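Local atomic coordinates of kirola (Actinidia deliciosa, PDB entry 4IGV), a protein that is a kiwifruit allergen of the ripening-related, Bet v 1-like family and probably binds small hydrophobic molecules, although its exact role is not established. Residues Val37-Val42 / Met134-Glu139. Residues are numbered along the deposited sequence; the frame is centred on the assembly and turned at random.
Sequences VNIQGV and MNFCIE
The ring of Phe136 meets the carbonyl oxygen of Asn38 at its edge. Asn38 O lies in the ring plane, 3.6 Å from Phe136 CE1. Asn38 CB approaches the same corner, also 3.6 Å from Phe136 CE1. Ile39 reaches the neighbouring corner obliquely, with its CD1 3.7 Å from Phe136 CZ, and the two side chains cross at about a right angle. Phe136 CG is anti to the backbone N (chi1 167°), which carries the ring out from the helix until its CE1-CZ edge reaches Asn38 and Ile39. Tyr60, on strand 55-62, also meets this ring, obliquely.

The second pair of flat groups is the amide of Asn38 and the carboxylate of Glu139. Their planes stand 84° apart. Asn38 ND2 donates a bent hydrogen bond to Glu139 OE1, 3.3 Å long with an angle of 137° at the hydrogen. The donor sits above the carboxylate plane. One water also bridges the pair: it accepts from Asn38 ND2 at 2.8 Å and donates to Glu139 OE1 at 2.5 Å. The second distance is very short and doubtful; Glu139 has two conformers. Asn38 OD1 and Glu139 OE2, both acceptors, lie 3.0 Å apart with no hydrogen bond, probably unfavourably. Asp143, further along the helix, brings a second carboxylate close to Glu139 OE2.

The contact joins the loop leading into edge strand 39-46 to the long helix 131-145, which packs against the curved antiparallel sheet of the Bet v 1 fold. Asn38 is also tied by a backbone hydrogen bond to Thr61 of the adjacent strand. The Phe136 ring supplies the apolar part; a long, bent bond with a bridging water supplies the polar part. The nearby acceptor and carboxylate would probably raise the proton affinity of Glu139.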
loop_
_atom_site.group_PDB
_atom_site.type_symbol
_atom_site.label_atom_id
_atom_site.label_comp_id
_atom_site.label_asym_id
_atom_site.label_seq_id
_atom_site.Cartn_x
_atom_site.Cartn_y
_atom_site.Cartn_z
ATOM N N VAL A 37 -13.721 3.106 -5.159
ATOM C CA VAL A 37 -14.525 2.667 -4.014
ATOM C C VAL A 37 -13.636 2.629 -2.738
ATOM O O VAL A 37 -14.101 2.971 -1.624
ATOM C CB VAL A 37 -15.178 1.306 -4.292
ATOM C CG1 VAL A 37 -15.899 0.845 -3.040
ATOM C CG2 VAL A 37 -16.173 1.419 -5.536
ATOM N N ASN A 38 -12.374 2.227 -2.928
ATOM C CA ASN A 38 -11.449 1.993 -1.837
ATOM C C ASN A 38 -10.667 3.253 -1.439
ATOM O O ASN A 38 -10.445 3.505 -0.281
ATOM C CB ASN A 38 -10.479 0.864 -2.198
ATOM C CG ASN A 38 -11.167 -0.443 -2.421
ATOM O OD1 ASN A 38 -10.923 -1.100 -3.447
ATOM N ND2 ASN A 38 -12.081 -0.775 -1.547
ATOM N N ILE A 39 -10.256 4.025 -2.429
ATOM C CA ILE A 39 -9.380 5.192 -2.247
ATOM C C ILE A 39 -10.025 6.434 -2.769
ATOM O O ILE A 39 -10.379 6.519 -3.980
ATOM C CB ILE A 39 -8.045 4.987 -2.968
ATOM C CG1 ILE A 39 -7.353 3.705 -2.481
ATOM C CG2 ILE A 39 -7.136 6.227 -2.784
ATOM C CD1 ILE A 39 -6.861 3.796 -1.161
ATOM N N GLN A 40 -10.223 7.407 -1.878
ATOM C CA GLN A 40 -10.855 8.673 -2.252
ATOM C C GLN A 40 -9.870 9.822 -2.459
ATOM O O GLN A 40 -10.221 10.816 -3.091
ATOM C CB GLN A 40 -11.867 9.082 -1.227
ATOM C CG GLN A 40 -13.096 8.241 -1.235
ATOM C CD GLN A 40 -12.919 6.862 -0.616
ATOM O OE1 GLN A 40 -12.490 6.753 0.511
ATOM N NE2 GLN A 40 -13.251 5.802 -1.367
ATOM N N GLY A 41 -8.661 9.698 -1.945
ATOM C CA GLY A 41 -7.669 10.746 -2.149
ATOM C C GLY A 41 -6.290 10.233 -1.779
ATOM O O GLY A 41 -6.133 9.468 -0.830
ATOM N N VAL A 42 -5.302 10.658 -2.560
ATOM C CA VAL A 42 -3.884 10.487 -2.264
ATOM C C VAL A 42 -3.250 11.832 -2.506
ATOM O O VAL A 42 -3.102 12.281 -3.669
ATOM C CB VAL A 42 -3.297 9.495 -3.220
ATOM C CG1 VAL A 42 -1.848 9.292 -2.907
ATOM C CG2 VAL A 42 -4.023 8.110 -3.158
ATOM N N MET A 134 -5.155 -6.194 4.579
ATOM C CA MET A 134 -4.537 -6.976 3.501
ATOM C C MET A 134 -5.522 -7.267 2.378
ATOM O O MET A 134 -5.175 -7.118 1.207
ATOM C CB MET A 134 -3.909 -8.273 4.038
ATOM C CG MET A 134 -3.215 -9.067 2.961
ATOM S SD MET A 134 -1.788 -8.207 2.201
ATOM C CE MET A 134 -0.570 -8.459 3.466
ATOM N N ASN A 135 -6.748 -7.630 2.718
ATOM C CA ASN A 135 -7.774 -7.861 1.700
ATOM C C ASN A 135 -7.984 -6.613 0.880
ATOM O O ASN A 135 -8.107 -6.674 -0.335
ATOM C CB ASN A 135 -9.099 -8.276 2.352
ATOM C CG ASN A 135 -9.039 -9.649 3.042
ATOM O OD1 ASN A 135 -8.222 -10.501 2.680
ATOM N ND2 ASN A 135 -9.945 -9.870 4.026
ATOM N N PHE A 136 -7.971 -5.459 1.533
ATOM C CA PHE A 136 -8.124 -4.162 0.878
ATOM C C PHE A 136 -7.024 -3.910 -0.147
ATOM O O PHE A 136 -7.240 -3.467 -1.254
ATOM C CB PHE A 136 -8.267 -3.114 1.997
ATOM C CG PHE A 136 -8.148 -1.658 1.614
ATOM C CD1 PHE A 136 -9.268 -0.873 1.383
ATOM C CD2 PHE A 136 -6.915 -1.080 1.598
ATOM C CE1 PHE A 136 -9.108 0.494 1.112
ATOM C CE2 PHE A 136 -6.762 0.260 1.311
ATOM C CZ PHE A 136 -7.893 1.019 1.052
ATOM N N CYS A 137 -5.780 -4.150 0.275
ATOM C CA CYS A 137 -4.630 -3.978 -0.590
ATOM C C CYS A 137 -4.666 -4.908 -1.790
ATOM O O CYS A 137 -4.322 -4.500 -2.906
ATOM C CB CYS A 137 -3.342 -4.182 0.189
ATOM S SG CYS A 137 -2.971 -2.857 1.402
ATOM N N ILE A 138 -5.065 -6.149 -1.574
ATOM C CA ILE A 138 -5.170 -7.091 -2.677
ATOM C C ILE A 138 -6.271 -6.647 -3.648
ATOM O O ILE A 138 -6.131 -6.772 -4.859
ATOM C CB ILE A 138 -5.375 -8.512 -2.174
ATOM C CG1 ILE A 138 -4.120 -8.964 -1.384
ATOM C CG2 ILE A 138 -5.636 -9.470 -3.341
ATOM C CD1 ILE A 138 -2.869 -9.030 -2.194
ATOM N N GLU A 139 -7.350 -6.085 -3.096
ATOM C CA GLU A 139 -8.473 -5.601 -3.928
ATOM C C GLU A 139 -7.995 -4.478 -4.795
ATOM O O GLU A 139 -8.217 -4.439 -6.005
ATOM C CB GLU A 139 -9.646 -5.053 -3.093
ATOM C CG GLU A 139 -10.858 -4.824 -4.027
ATOM C CD GLU A 139 -11.995 -3.977 -3.497
ATOM O OE1 GLU A 139 -12.228 -3.946 -2.265
ATOM O OE2 GLU A 139 -12.666 -3.358 -4.377
HETATM O O HOH W 1 -14.199 -2.583 -1.755
#